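Local coordinates for protein enolase from the environmental genome shotgun sequencing of the Sargasso Sea (PDB 2QGY) that is of unknown function but binds magnesium and belongs by sequence to the mandelate racemase and muconate lactonizing branch of the enolase superfamily, at residues S180-F183 / V184-R188; D206-Q209 / T210-F213; K215-S218 / S219-P222; E232-S235 / L236-I240; V258-R261 / E262-S265. All coordinates share one frame; numbering follows the deposited sequence. Where two conformers were deposited one is given.

How the contacts relate
All five contacts are local, each within one continuous run, and they follow in series round the outer helices of the C-terminal barrel; none nests in or crosses another. Contact 1 lies on helix 177-191. Contact 2 opens helix 207-217 and contact 3 lies near its end, turning the chain toward strand 224-226. Phe213 of contact 2 packs on Ser180, Ile181 and Val184 of contact 1, and Arg188 of contact 1 probably bonds Phe220 O of contact 3. Contact 4, at the start of helix 234-243, reaches back through the salt bridge of Glu239 with Lys211 of contact 2. Forward, its Ile234 and Leu237 pack on contact 5 in helix 257-265. Contacts 4 and 5 both touch the second subunit.

Contact 1: S180-F183 / V184-R188; sequences SIQF and VEKVR
Four i to i+4 backbone bonds run from Val184, Glu185, Lys186 and Val187 back to Ser180, Ile181, Gln182 and Phe183, one unbroken stretch of alpha helix; the one from Lys186 N to Gln182 O is almost straight. On the buried side CG2 of Val187 lies over one face of the Phe183 ring, 4.1 Å from the centroid, a CH-pi contact whose nearest ring atom is CE1. With CG of Phe183 opposite its own backbone N (chi1 -178°), the ring leans along the helix toward this methyl. Together Phe183 and Val187 face helix 150-162, while Val184 turns to Val217 of helix 207-217. On the outer side the chains of Gln182 and Glu185 run side by side and point the same way, their flat ends turned 62° apart. Gln182 NE2 gives a bond of 3.0 Å to Glu185 OE1, met nearly along its C-O direction, but OE1 lies tilted from the Gln182 amide plane and the N-H angle of 132° is bent. The helix is thus amphipathic: apolar groups meet the neighbouring helices of the barrel, and outside, the amide N-H probably eases the negative charge of Glu185 through one bent bond.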
loop_
_atom_site.group_PDB
_atom_site.type_symbol
_atom_site.label_atom_id
_atom_site.label_comp_id
_atom_site.label_asym_id
_atom_site.label_seq_id
_atom_site.Cartn_x
_atom_site.Cartn_y
_atom_site.Cartn_z
ATOM N N SER A 180 13.735 0.524 -30.013
ATOM C CA SER A 180 13.305 -0.578 -29.124
ATOM C C SER A 180 13.395 -1.936 -29.814
ATOM O O SER A 180 13.936 -2.899 -29.265
ATOM C CB SER A 180 11.870 -0.332 -28.649
ATOM O OG SER A 180 11.760 0.899 -27.947
ATOM N N ILE A 181 12.886 -2.005 -31.045
ATOM C CA ILE A 181 12.905 -3.243 -31.830
ATOM C C ILE A 181 14.329 -3.666 -32.230
ATOM O O ILE A 181 14.683 -4.848 -32.105
ATOM C CB ILE A 181 11.939 -3.147 -33.065
ATOM C CG1 ILE A 181 10.487 -3.011 -32.605
ATOM C CG2 ILE A 181 12.100 -4.347 -33.993
ATOM C CD1 ILE A 181 9.901 -4.277 -31.900
ATOM N N GLN A 182 15.133 -2.702 -32.700
ATOM C CA GLN A 182 16.554 -2.920 -32.993
ATOM C C GLN A 182 17.273 -3.560 -31.827
ATOM O O GLN A 182 18.058 -4.500 -31.995
ATOM C CB GLN A 182 17.264 -1.605 -33.348
ATOM C CG GLN A 182 17.432 -1.390 -34.837
ATOM C CD GLN A 182 17.751 -2.681 -35.581
ATOM O OE1 GLN A 182 18.826 -3.271 -35.400
ATOM N NE2 GLN A 182 16.805 -3.138 -36.409
ATOM N N PHE A 183 16.986 -3.041 -30.640
ATOM C CA PHE A 183 17.524 -3.593 -29.416
ATOM C C PHE A 183 17.126 -5.058 -29.224
ATOM O O PHE A 183 17.988 -5.886 -28.946
ATOM C CB PHE A 183 17.115 -2.732 -28.221
ATOM C CG PHE A 183 17.670 -3.215 -26.918
ATOM C CD1 PHE A 183 19.014 -3.577 -26.804
ATOM C CD2 PHE A 183 16.846 -3.338 -25.803
ATOM C CE1 PHE A 183 19.537 -4.039 -25.598
ATOM C CE2 PHE A 183 17.355 -3.795 -24.594
ATOM C CZ PHE A 183 18.699 -4.156 -24.484
ATOM N N VAL A 184 15.843 -5.384 -29.395
ATOM C CA VAL A 184 15.400 -6.779 -29.240
ATOM C C VAL A 184 16.071 -7.670 -30.290
ATOM O O VAL A 184 16.501 -8.786 -29.990
ATOM C CB VAL A 184 13.844 -6.937 -29.275
ATOM C CG1 VAL A 184 13.451 -8.373 -29.078
ATOM C CG2 VAL A 184 13.169 -6.078 -28.197
ATOM N N GLU A 185 16.175 -7.162 -31.516
ATOM C CA GLU A 185 16.777 -7.921 -32.615
ATOM C C GLU A 185 18.230 -8.286 -32.342
ATOM O O GLU A 185 18.611 -9.461 -32.445
ATOM C CB GLU A 185 16.657 -7.159 -33.932
ATOM C CG GLU A 185 17.039 -8.007 -35.147
ATOM C CD GLU A 185 16.915 -7.258 -36.451
ATOM O OE1 GLU A 185 16.444 -6.098 -36.446
ATOM O OE2 GLU A 185 17.290 -7.835 -37.498
ATOM N N LYS A 186 19.030 -7.283 -31.980
ATOM C CA LYS A 186 20.432 -7.484 -31.596
ATOM C C LYS A 186 20.585 -8.456 -30.426
ATOM O O LYS A 186 21.481 -9.302 -30.424
ATOM C CB LYS A 186 21.091 -6.136 -31.291
ATOM C CG LYS A 186 21.196 -5.252 -32.540
ATOM C CD LYS A 186 21.161 -3.750 -32.231
ATOM C CE LYS A 186 22.526 -3.083 -32.355
ATOM N NZ LYS A 186 22.351 -1.627 -32.582
ATOM N N VAL A 187 19.691 -8.367 -29.437
ATOM C CA VAL A 187 19.752 -9.298 -28.317
ATOM C C VAL A 187 19.533 -10.742 -28.780
ATOM O O VAL A 187 20.279 -11.645 -28.410
ATOM C CB VAL A 187 18.723 -8.943 -27.194
ATOM C CG1 VAL A 187 18.653 -10.062 -26.187
ATOM C CG2 VAL A 187 19.095 -7.625 -26.521
ATOM N N ARG A 188 18.501 -10.948 -29.584
ATOM C CA ARG A 188 18.176 -12.270 -30.123
ATOM C C ARG A 188 19.353 -12.849 -30.944
ATOM O O ARG A 188 19.595 -14.059 -30.941
ATOM C CB ARG A 188 16.852 -12.189 -30.915
ATOM C CG ARG A 188 16.226 -13.522 -31.340
ATOM C CD ARG A 188 16.203 -14.535 -30.228
ATOM N NE ARG A 188 14.909 -14.623 -29.565
ATOM C CZ ARG A 188 14.686 -15.323 -28.458
ATOM N NH1 ARG A 188 15.684 -15.980 -27.856
ATOM N NH2 ARG A 188 13.470 -15.340 -27.935
#

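Contact 2: D206-Q209 / T210-F213; sequences DLDQ and TKSF
Thr210 begins the second segment by giving its N-H to Asp206 O at 3.1 Å, the first main-chain bond of the new helix; its CB sits close to Leu207 O. Lys211 bonds through N to Leu207 O, and its side chain, extended beyond CG, runs back along the helix over the same leucine. CE and NZ pass the isobutyl group at an oblique angle, NZ coming within 3.8 Å of Leu207 CD2. The ammonium goes on to a salt bridge with Glu239 of helix 234-243; Asp208 OD1, 4.7 Å from Lys211 NZ, is not in contact, though the opposite charges probably attract weakly. Ser212 N bonds to Asp208 O at 3.0 Å. In the conformer given, Ser212 OG, beside its own backbone N (chi1 -47°), adds a bond of 2.8 Å to Asp208 O from above the carbonyl plane. Phe213 N closes on Gln209 O, and the ring, swung away from the first segment, packs against Ser180, Ile181 and Val184 of helix 177-191. With Asp206 OD1 taking weak bonds from Asp208 N and Gln209 N, this is an aspartate N-cap opening a barrel helix, in the beta-alpha-beta unit of strand 197-200, helix 207-217 and strand 224-226.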
loop_
_atom_site.group_PDB
_atom_site.type_symbol
_atom_site.label_atom_id
_atom_site.label_comp_id
_atom_site.label_asym_id
_atom_site.label_seq_id
_atom_site.Cartn_x
_atom_site.Cartn_y
_atom_site.Cartn_z
ATOM N N ASP A 206 2.257 5.245 -22.488
ATOM C CA ASP A 206 1.420 5.326 -23.692
ATOM C C ASP A 206 1.033 3.963 -24.255
ATOM O O ASP A 206 1.864 3.274 -24.878
ATOM C CB ASP A 206 2.135 6.173 -24.754
ATOM C CG ASP A 206 1.232 6.550 -25.929
ATOM O OD1 ASP A 206 0.315 5.784 -26.286
ATOM O OD2 ASP A 206 1.456 7.632 -26.509
ATOM N N LEU A 207 -0.237 3.608 -24.055
ATOM C CA LEU A 207 -0.805 2.328 -24.481
ATOM C C LEU A 207 -0.629 2.071 -25.991
ATOM O O LEU A 207 -0.405 0.931 -26.431
ATOM C CB LEU A 207 -2.290 2.265 -24.100
ATOM C CG LEU A 207 -3.053 0.987 -24.449
ATOM C CD1 LEU A 207 -2.490 -0.226 -23.675
ATOM C CD2 LEU A 207 -4.560 1.135 -24.183
ATOM N N ASP A 208 -0.738 3.137 -26.775
ATOM C CA ASP A 208 -0.481 3.034 -28.213
ATOM C C ASP A 208 0.948 2.601 -28.558
ATOM O O ASP A 208 1.113 1.692 -29.371
ATOM C CB ASP A 208 -0.928 4.301 -28.945
ATOM C CG ASP A 208 -2.455 4.363 -29.113
ATOM O OD1 ASP A 208 -3.137 3.317 -28.945
ATOM O OD2 ASP A 208 -2.971 5.462 -29.415
ATOM N N GLN A 209 1.960 3.184 -27.913
ATOM C CA GLN A 209 3.357 2.703 -28.065
ATOM C C GLN A 209 3.473 1.223 -27.722
ATOM O O GLN A 209 4.068 0.444 -28.472
ATOM C CB GLN A 209 4.356 3.484 -27.202
ATOM C CG GLN A 209 4.203 5.006 -27.215
ATOM C CD GLN A 209 4.739 5.661 -28.468
ATOM O OE1 GLN A 209 5.542 5.073 -29.204
ATOM N NE2 GLN A 209 4.309 6.897 -28.716
ATOM N N THR A 210 2.864 0.834 -26.599
ATOM C CA THR A 210 2.869 -0.554 -26.151
ATOM C C THR A 210 2.299 -1.505 -27.178
ATOM O O THR A 210 2.916 -2.515 -27.503
ATOM C CB THR A 210 2.094 -0.687 -24.827
ATOM O OG1 THR A 210 2.703 0.185 -23.876
ATOM C CG2 THR A 210 2.119 -2.103 -24.305
ATOM N N LYS A 211 1.118 -1.175 -27.690
ATOM C CA LYS A 211 0.483 -1.984 -28.715
ATOM C C LYS A 211 1.330 -2.082 -29.984
ATOM O O LYS A 211 1.503 -3.180 -30.507
ATOM C CB LYS A 211 -0.921 -1.463 -29.005
ATOM C CG LYS A 211 -1.940 -1.817 -27.939
ATOM C CD LYS A 211 -3.203 -1.010 -28.182
ATOM C CE LYS A 211 -4.347 -1.489 -27.321
ATOM N NZ LYS A 211 -5.482 -0.523 -27.426
ATOM N N SER A 212 1.884 -0.955 -30.446
ATOM C CA SER A 212 2.721 -0.962 -31.640
ATOM C C SER A 212 3.975 -1.814 -31.416
ATOM O O SER A 212 4.343 -2.621 -32.276
ATOM C CB SER A 212 3.067 0.466 -32.068
ATOM O OG SER A 212 1.906 1.289 -32.065
ATOM N N PHE A 213 4.599 -1.666 -30.243
ATOM C CA PHE A 213 5.763 -2.482 -29.897
ATOM C C PHE A 213 5.424 -3.972 -29.923
ATOM O O PHE A 213 6.109 -4.769 -30.561
ATOM C CB PHE A 213 6.350 -2.090 -28.523
ATOM C CG PHE A 213 7.526 -2.928 -28.109
ATOM C CD1 PHE A 213 8.796 -2.676 -28.628
ATOM C CD2 PHE A 213 7.368 -3.980 -27.206
ATOM C CE1 PHE A 213 9.890 -3.445 -28.262
ATOM C CE2 PHE A 213 8.454 -4.775 -26.826
ATOM C CZ PHE A 213 9.737 -4.499 -27.342
#

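Contact 3: K215-S218 / S219-P222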
loop_
_atom_site.group_PDB
_atom_site.type_symbol
_atom_site.label_atom_id
_atom_site.label_comp_id
_atom_site.label_asym_id
_atom_site.label_seq_id
_atom_site.Cartn_x
_atom_site.Cartn_y
_atom_site.Cartn_z
ATOM N N LYS A 215 3.122 -5.547 -31.393
ATOM C CA LYS A 215 2.812 -5.999 -32.754
ATOM C C LYS A 215 4.104 -6.295 -33.535
ATOM O O LYS A 215 4.185 -7.274 -34.285
ATOM C CB LYS A 215 1.971 -4.940 -33.458
ATOM C CG LYS A 215 1.258 -5.433 -34.706
ATOM C CD LYS A 215 0.166 -4.432 -35.119
ATOM C CE LYS A 215 -0.904 -5.104 -35.990
ATOM N NZ LYS A 215 -2.125 -4.244 -36.183
ATOM N N GLU A 216 5.129 -5.482 -33.325
ATOM C CA GLU A 216 6.396 -5.659 -34.033
ATOM C C GLU A 216 7.339 -6.663 -33.363
ATOM O O GLU A 216 8.246 -7.198 -34.008
ATOM C CB GLU A 216 7.097 -4.308 -34.211
ATOM C CG GLU A 216 6.241 -3.255 -34.915
ATOM C CD GLU A 216 5.915 -3.621 -36.357
ATOM O OE1 GLU A 216 6.779 -4.256 -37.009
ATOM O OE2 GLU A 216 4.796 -3.279 -36.831
ATOM N N VAL A 217 7.153 -6.911 -32.069
ATOM C CA VAL A 217 8.131 -7.727 -31.338
ATOM C C VAL A 217 7.819 -9.215 -31.387
ATOM O O VAL A 217 8.689 -10.037 -31.085
ATOM C CB VAL A 217 8.331 -7.246 -29.862
ATOM C CG1 VAL A 217 7.237 -7.821 -28.952
ATOM C CG2 VAL A 217 9.722 -7.631 -29.369
ATOM N N SER A 218 6.598 -9.569 -31.810
ATOM C CA SER A 218 6.151 -10.964 -31.715
ATOM C C SER A 218 7.045 -11.935 -32.504
ATOM O O SER A 218 7.180 -13.103 -32.122
ATOM C CB SER A 218 4.659 -11.129 -32.083
ATOM O OG SER A 218 4.307 -10.440 -33.280
ATOM N N SER A 219 7.663 -11.461 -33.586
ATOM C CA SER A 219 8.506 -12.341 -34.415
ATOM C C SER A 219 9.813 -12.763 -33.744
ATOM O O SER A 219 10.439 -13.744 -34.167
ATOM C CB SER A 219 8.793 -11.724 -35.794
ATOM O OG SER A 219 9.222 -10.378 -35.696
ATOM N N PHE A 220 10.209 -12.042 -32.690
ATOM C CA PHE A 220 11.394 -12.396 -31.928
ATOM C C PHE A 220 11.082 -13.412 -30.816
ATOM O O PHE A 220 11.949 -13.734 -30.006
ATOM C CB PHE A 220 12.070 -11.141 -31.371
ATOM C CG PHE A 220 12.460 -10.160 -32.429
ATOM C CD1 PHE A 220 13.527 -10.428 -33.280
ATOM C CD2 PHE A 220 11.745 -8.981 -32.596
ATOM C CE1 PHE A 220 13.867 -9.539 -34.291
ATOM C CE2 PHE A 220 12.100 -8.067 -33.595
ATOM C CZ PHE A 220 13.164 -8.353 -34.441
ATOM N N ASN A 221 9.846 -13.905 -30.795
ATOM C CA ASN A 221 9.432 -14.985 -29.879
ATOM C C ASN A 221 9.747 -14.703 -28.405
ATOM O O ASN A 221 10.391 -15.526 -27.744
ATOM C CB ASN A 221 10.065 -16.324 -30.290
ATOM C CG ASN A 221 9.425 -17.518 -29.592
ATOM O OD1 ASN A 221 8.268 -17.456 -29.147
ATOM N ND2 ASN A 221 10.170 -18.621 -29.496
ATOM N N PRO A 222 9.254 -13.566 -27.873
ATOM C CA PRO A 222 9.530 -13.342 -26.447
ATOM C C PRO A 222 8.904 -14.412 -25.547
ATOM O O PRO A 222 7.793 -14.895 -25.792
ATOM C CB PRO A 222 8.929 -11.961 -26.165
ATOM C CG PRO A 222 8.016 -11.667 -27.279
ATOM C CD PRO A 222 8.448 -12.493 -28.470
#
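The backbone tightens from alpha helix into a short 3-10 turn: Phe220 N bonds to Val217 O at 3.0 Å and Asn221 N to Ser218 O at 3.1 Å, both i to i+3. Each donor stands well above the plane of the carbonyl it meets, 43° out for Phe220 and 58° for Asn221. The turn lies near the C-terminal end of a barrel helix, where the chain passes from helix 207-217 into the loop leading to strand 224-226. Asn221 has positive phi, which turns the chain away from the helical path and into Pro222. Among the side chains, Val217 is central. Its CG2 approaches Phe220 CD2 at 4.0 Å, the two side chains crossing at about a right angle, and CG1 faces CG of Pro222 more loosely. CG1 is placed between the backbone N and the carbonyl carbon (chi1 83°), which leaves CG2 beside the carbonyl and near the ring. Glu216 and Phe220 also pack against helix 177-191, both on Ile181, and Val217 and Pro222 both pack on Leu199 of strand 197-200. The hydroxyl of Ser218 folds back to Lys215 O in a weak bond. CD of Pro222 rests 3.6 Å from Val217 O.

Contact 4: E232-S235 / L236-I240; sequences ENIS and LLTEI
One face of the Asn233 amide is covered by Leu236: CB of Leu236 lies almost straight above Asn233 CG at 3.5 Å, on the same side of the amide plane as Leu236 N, while CD1 of Leu236 stands obliquely over that face. Two conformers of this leucine were deposited, so the very close approach of its methyls to the amide is doubtful. The same amide caps the helix: Asn233 OD1 accepts from Leu236 N at 3.1 Å, the donor standing 59° out of the amide plane. CG of Asn233 is turned opposite to its backbone N (chi1 -167°), which carries OD1 forward over the first turn. Asn233 is thus the N-cap of helix 234-243, the helix joining strands 224-226 and 248-250 in a beta-alpha-beta unit of the barrel, and it is also the centre of an inverse gamma turn. Its own O receives Leu237 N. Two residues on, Ser235 O takes two bonds, from Thr238 OG1 at 2.7 Å and from Glu239 N at 3.1 Å, both from the same face of its carbonyl. CG2 of Thr238 meets CG2 of Ile234 at 4.2 Å, and Ile234 goes on to helix 257-265. The hydroxyl of Ser235 bonds to Glu262 of the second subunit, and the carboxylate of Glu232 makes a salt bridge with Arg97 of that subunit.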
loop_
_atom_site.group_PDB
_atom_site.type_symbol
_atom_site.label_atom_id
_atom_site.label_comp_id
_atom_site.label_asym_id
_atom_site.label_seq_id
_atom_site.Cartn_x
_atom_site.Cartn_y
_atom_site.Cartn_z
ATOM N N GLU A 232 -2.864 -2.660 -11.612
ATOM C CA GLU A 232 -4.186 -2.363 -11.066
ATOM C C GLU A 232 -5.238 -2.110 -12.140
ATOM O O GLU A 232 -6.434 -2.104 -11.842
ATOM C CB GLU A 232 -4.139 -1.185 -10.103
ATOM C CG GLU A 232 -3.436 -1.528 -8.802
ATOM C CD GLU A 232 -3.577 -0.422 -7.796
ATOM O OE1 GLU A 232 -4.626 -0.346 -7.127
ATOM O OE2 GLU A 232 -2.630 0.369 -7.675
ATOM N N ASN A 233 -4.790 -1.891 -13.372
ATOM C CA ASN A 233 -5.727 -1.681 -14.482
ATOM C C ASN A 233 -6.063 -3.037 -15.087
ATOM O O ASN A 233 -5.530 -3.414 -16.134
ATOM C CB ASN A 233 -5.123 -0.756 -15.548
ATOM C CG ASN A 233 -6.182 -0.249 -16.560
ATOM O OD1 ASN A 233 -7.236 -0.861 -16.737
ATOM N ND2 ASN A 233 -5.914 0.883 -17.165
ATOM N N ILE A 234 -6.916 -3.781 -14.397
ATOM C CA ILE A 234 -7.189 -5.158 -14.775
ATOM C C ILE A 234 -7.877 -5.180 -16.150
ATOM O O ILE A 234 -7.612 -6.078 -16.975
ATOM C CB ILE A 234 -7.985 -5.926 -13.668
ATOM C CG1 ILE A 234 -7.228 -5.834 -12.322
ATOM C CG2 ILE A 234 -8.199 -7.388 -14.055
ATOM C CD1 ILE A 234 -7.891 -6.577 -11.175
ATOM N N SER A 235 -8.729 -4.188 -16.388
ATOM C CA SER A 235 -9.405 -4.064 -17.686
ATOM C C SER A 235 -8.397 -4.075 -18.825
ATOM O O SER A 235 -8.582 -4.805 -19.815
ATOM C CB SER A 235 -10.251 -2.788 -17.720
ATOM O OG SER A 235 -11.302 -2.913 -16.782
ATOM N N LEU A 236 -7.346 -3.266 -18.704
ATOM C CA LEU A 236 -6.304 -3.175 -19.740
ATOM C C LEU A 236 -5.463 -4.431 -19.819
ATOM O O LEU A 236 -5.064 -4.854 -20.908
ATOM C CB LEU A 236 -5.386 -1.978 -19.507
ATOM C CG LEU A 236 -5.645 -0.723 -20.323
ATOM C CD1 LEU A 236 -6.959 -0.073 -19.903
ATOM C CD2 LEU A 236 -4.467 0.247 -20.180
ATOM N N LEU A 237 -5.195 -5.047 -18.667
ATOM C CA LEU A 237 -4.422 -6.300 -18.682
ATOM C C LEU A 237 -5.156 -7.352 -19.504
ATOM O O LEU A 237 -4.560 -8.067 -20.337
ATOM C CB LEU A 237 -4.202 -6.848 -17.263
ATOM C CG LEU A 237 -3.058 -6.349 -16.392
ATOM C CD1 LEU A 237 -3.305 -6.858 -14.959
ATOM C CD2 LEU A 237 -1.730 -6.851 -16.924
ATOM N N THR A 238 -6.451 -7.482 -19.248
ATOM C CA THR A 238 -7.238 -8.461 -19.983
ATOM C C THR A 238 -7.215 -8.108 -21.469
ATOM O O THR A 238 -7.027 -8.974 -22.303
ATOM C CB THR A 238 -8.669 -8.604 -19.442
ATOM O OG1 THR A 238 -9.416 -7.403 -19.716
ATOM C CG2 THR A 238 -8.657 -8.914 -17.911
ATOM N N GLU A 239 -7.371 -6.835 -21.787
ATOM C CA GLU A 239 -7.362 -6.400 -23.185
ATOM C C GLU A 239 -6.044 -6.802 -23.897
ATOM O O GLU A 239 -6.064 -7.350 -25.005
ATOM C CB GLU A 239 -7.601 -4.906 -23.261
ATOM C CG GLU A 239 -7.306 -4.317 -24.623
ATOM C CD GLU A 239 -7.735 -2.885 -24.716
ATOM O OE1 GLU A 239 -8.630 -2.496 -23.923
ATOM O OE2 GLU A 239 -7.199 -2.170 -25.594
ATOM N N ILE A 240 -4.915 -6.548 -23.249
ATOM C CA ILE A 240 -3.603 -6.949 -23.786
ATOM C C ILE A 240 -3.468 -8.440 -23.945
ATOM O O ILE A 240 -3.041 -8.923 -25.008
ATOM C CB ILE A 240 -2.414 -6.454 -22.903
ATOM C CG1 ILE A 240 -2.264 -4.931 -23.000
ATOM C CG2 ILE A 240 -1.097 -7.191 -23.302
ATOM C CD1 ILE A 240 -1.676 -4.403 -24.303
#

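Contact 5: V258-R261 / E262-S265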
loop_
_atom_site.group_PDB
_atom_site.type_symbol
_atom_site.label_atom_id
_atom_site.label_comp_id
_atom_site.label_asym_id
_atom_site.label_seq_id
_atom_site.Cartn_x
_atom_site.Cartn_y
_atom_site.Cartn_z
ATOM N N VAL A 258 -6.357 -10.586 -2.208
ATOM C CA VAL A 258 -7.575 -10.161 -2.905
ATOM C C VAL A 258 -7.291 -9.713 -4.335
ATOM O O VAL A 258 -8.003 -10.139 -5.248
ATOM C CB VAL A 258 -8.304 -9.049 -2.126
ATOM C CG1 VAL A 258 -9.543 -8.570 -2.904
ATOM C CG2 VAL A 258 -8.701 -9.568 -0.729
ATOM N N HIS A 259 -6.257 -8.885 -4.535
ATOM C CA HIS A 259 -5.942 -8.426 -5.900
ATOM C C HIS A 259 -5.628 -9.642 -6.788
ATOM O O HIS A 259 -6.110 -9.730 -7.928
ATOM C CB HIS A 259 -4.772 -7.445 -5.887
ATOM C CG HIS A 259 -4.282 -7.074 -7.258
ATOM N ND1 HIS A 259 -5.002 -6.274 -8.117
ATOM C CD2 HIS A 259 -3.193 -7.481 -7.945
ATOM C CE1 HIS A 259 -4.333 -6.135 -9.245
ATOM N NE2 HIS A 259 -3.236 -6.871 -9.174
ATOM N N PHE A 260 -4.822 -10.570 -6.282
ATOM C CA PHE A 260 -4.466 -11.745 -7.110
ATOM C C PHE A 260 -5.649 -12.657 -7.391
ATOM O O PHE A 260 -5.751 -13.203 -8.506
ATOM C CB PHE A 260 -3.244 -12.495 -6.563
ATOM C CG PHE A 260 -1.951 -11.686 -6.662
ATOM C CD1 PHE A 260 -1.193 -11.701 -7.827
ATOM C CD2 PHE A 260 -1.585 -10.818 -5.633
ATOM C CE1 PHE A 260 -0.036 -10.919 -7.955
ATOM C CE2 PHE A 260 -0.432 -10.031 -5.742
ATOM C CZ PHE A 260 0.335 -10.071 -6.904
ATOM N N ARG A 261 -6.571 -12.767 -6.436
ATOM C CA ARG A 261 -7.811 -13.502 -6.686
ATOM C C ARG A 261 -8.625 -12.832 -7.785
ATOM O O ARG A 261 -9.200 -13.519 -8.597
ATOM C CB ARG A 261 -8.646 -13.673 -5.410
ATOM C CG ARG A 261 -8.089 -14.789 -4.576
ATOM C CD ARG A 261 -8.586 -14.770 -3.149
ATOM N NE ARG A 261 -8.005 -15.892 -2.427
ATOM C CZ ARG A 261 -7.990 -15.993 -1.099
ATOM N NH1 ARG A 261 -8.531 -15.039 -0.353
ATOM N NH2 ARG A 261 -7.455 -17.054 -0.520
ATOM N N GLU A 262 -8.691 -11.502 -7.782
ATOM C CA GLU A 262 -9.369 -10.778 -8.869
ATOM C C GLU A 262 -8.684 -11.053 -10.209
ATOM O O GLU A 262 -9.380 -11.255 -11.206
ATOM C CB GLU A 262 -9.409 -9.277 -8.592
ATOM C CG GLU A 262 -10.085 -8.404 -9.706
ATOM C CD GLU A 262 -11.590 -8.601 -9.821
ATOM O OE1 GLU A 262 -12.185 -9.157 -8.887
ATOM O OE2 GLU A 262 -12.176 -8.190 -10.859
ATOM N N LEU A 263 -7.348 -11.036 -10.262
ATOM C CA LEU A 263 -6.647 -11.323 -11.537
ATOM C C LEU A 263 -7.003 -12.727 -12.014
ATOM O O LEU A 263 -7.246 -12.940 -13.192
ATOM C CB LEU A 263 -5.115 -11.217 -11.411
ATOM C CG LEU A 263 -4.507 -9.846 -11.092
ATOM C CD1 LEU A 263 -3.041 -10.113 -10.781
ATOM C CD2 LEU A 263 -4.611 -8.923 -12.323
ATOM N N ILE A 264 -7.057 -13.683 -11.088
ATOM C CA ILE A 264 -7.453 -15.049 -11.479
ATOM C C ILE A 264 -8.875 -15.078 -12.063
ATOM O O ILE A 264 -9.111 -15.717 -13.106
ATOM C CB ILE A 264 -7.331 -16.043 -10.303
ATOM C CG1 ILE A 264 -5.875 -16.275 -9.913
ATOM C CG2 ILE A 264 -7.903 -17.439 -10.670
ATOM C CD1 ILE A 264 -5.731 -17.043 -8.552
ATOM N N SER A 265 -9.792 -14.385 -11.382
ATOM C CA SER A 265 -11.229 -14.323 -11.731
ATOM C C SER A 265 -11.425 -13.787 -13.116
ATOM O O SER A 265 -12.324 -14.211 -13.848
ATOM C CB SER A 265 -11.972 -13.359 -10.793
ATOM O OG SER A 265 -12.143 -13.915 -9.515
#
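Leu263 touches both rings of the preceding turn. Its CG lies over one face of the His259 imidazole, 4.2 Å from the centroid in a CH-pi contact, and its CD1 comes within 3.6 Å of His259 NE2. The ring reaches there because CG of His259 points opposite to its backbone N (chi1 172°), laying the imidazole along the helix. The same methyl, CD1, is 3.8 Å from CD1 of Phe260, whose side chain runs beside that of Leu263. CD2 of His259 stands over the centre of the Phe260 ring, 4.3 Å above its plane. Leu263 and Phe260 both meet Phe272 of strand 271-272, the latter edge-to-face, within the beta-alpha-beta unit of strand 248-250, helix 257-265 and strand 271-272. Backbone bonds of the i to i+4 kind link Glu262, Leu263, Ile264 and Ser265 to the four residues before them. Arg261 O accepts from Ser265 N at 3.0 Å and, in the conformer given, from Ser265 OG at 3.1 Å, on opposite faces of its carbonyl plane. Among charged groups, Arg261 pairs with Glu291, and the carboxylate of Glu262, besides its partner Ser235 of the second subunit, holds Arg266.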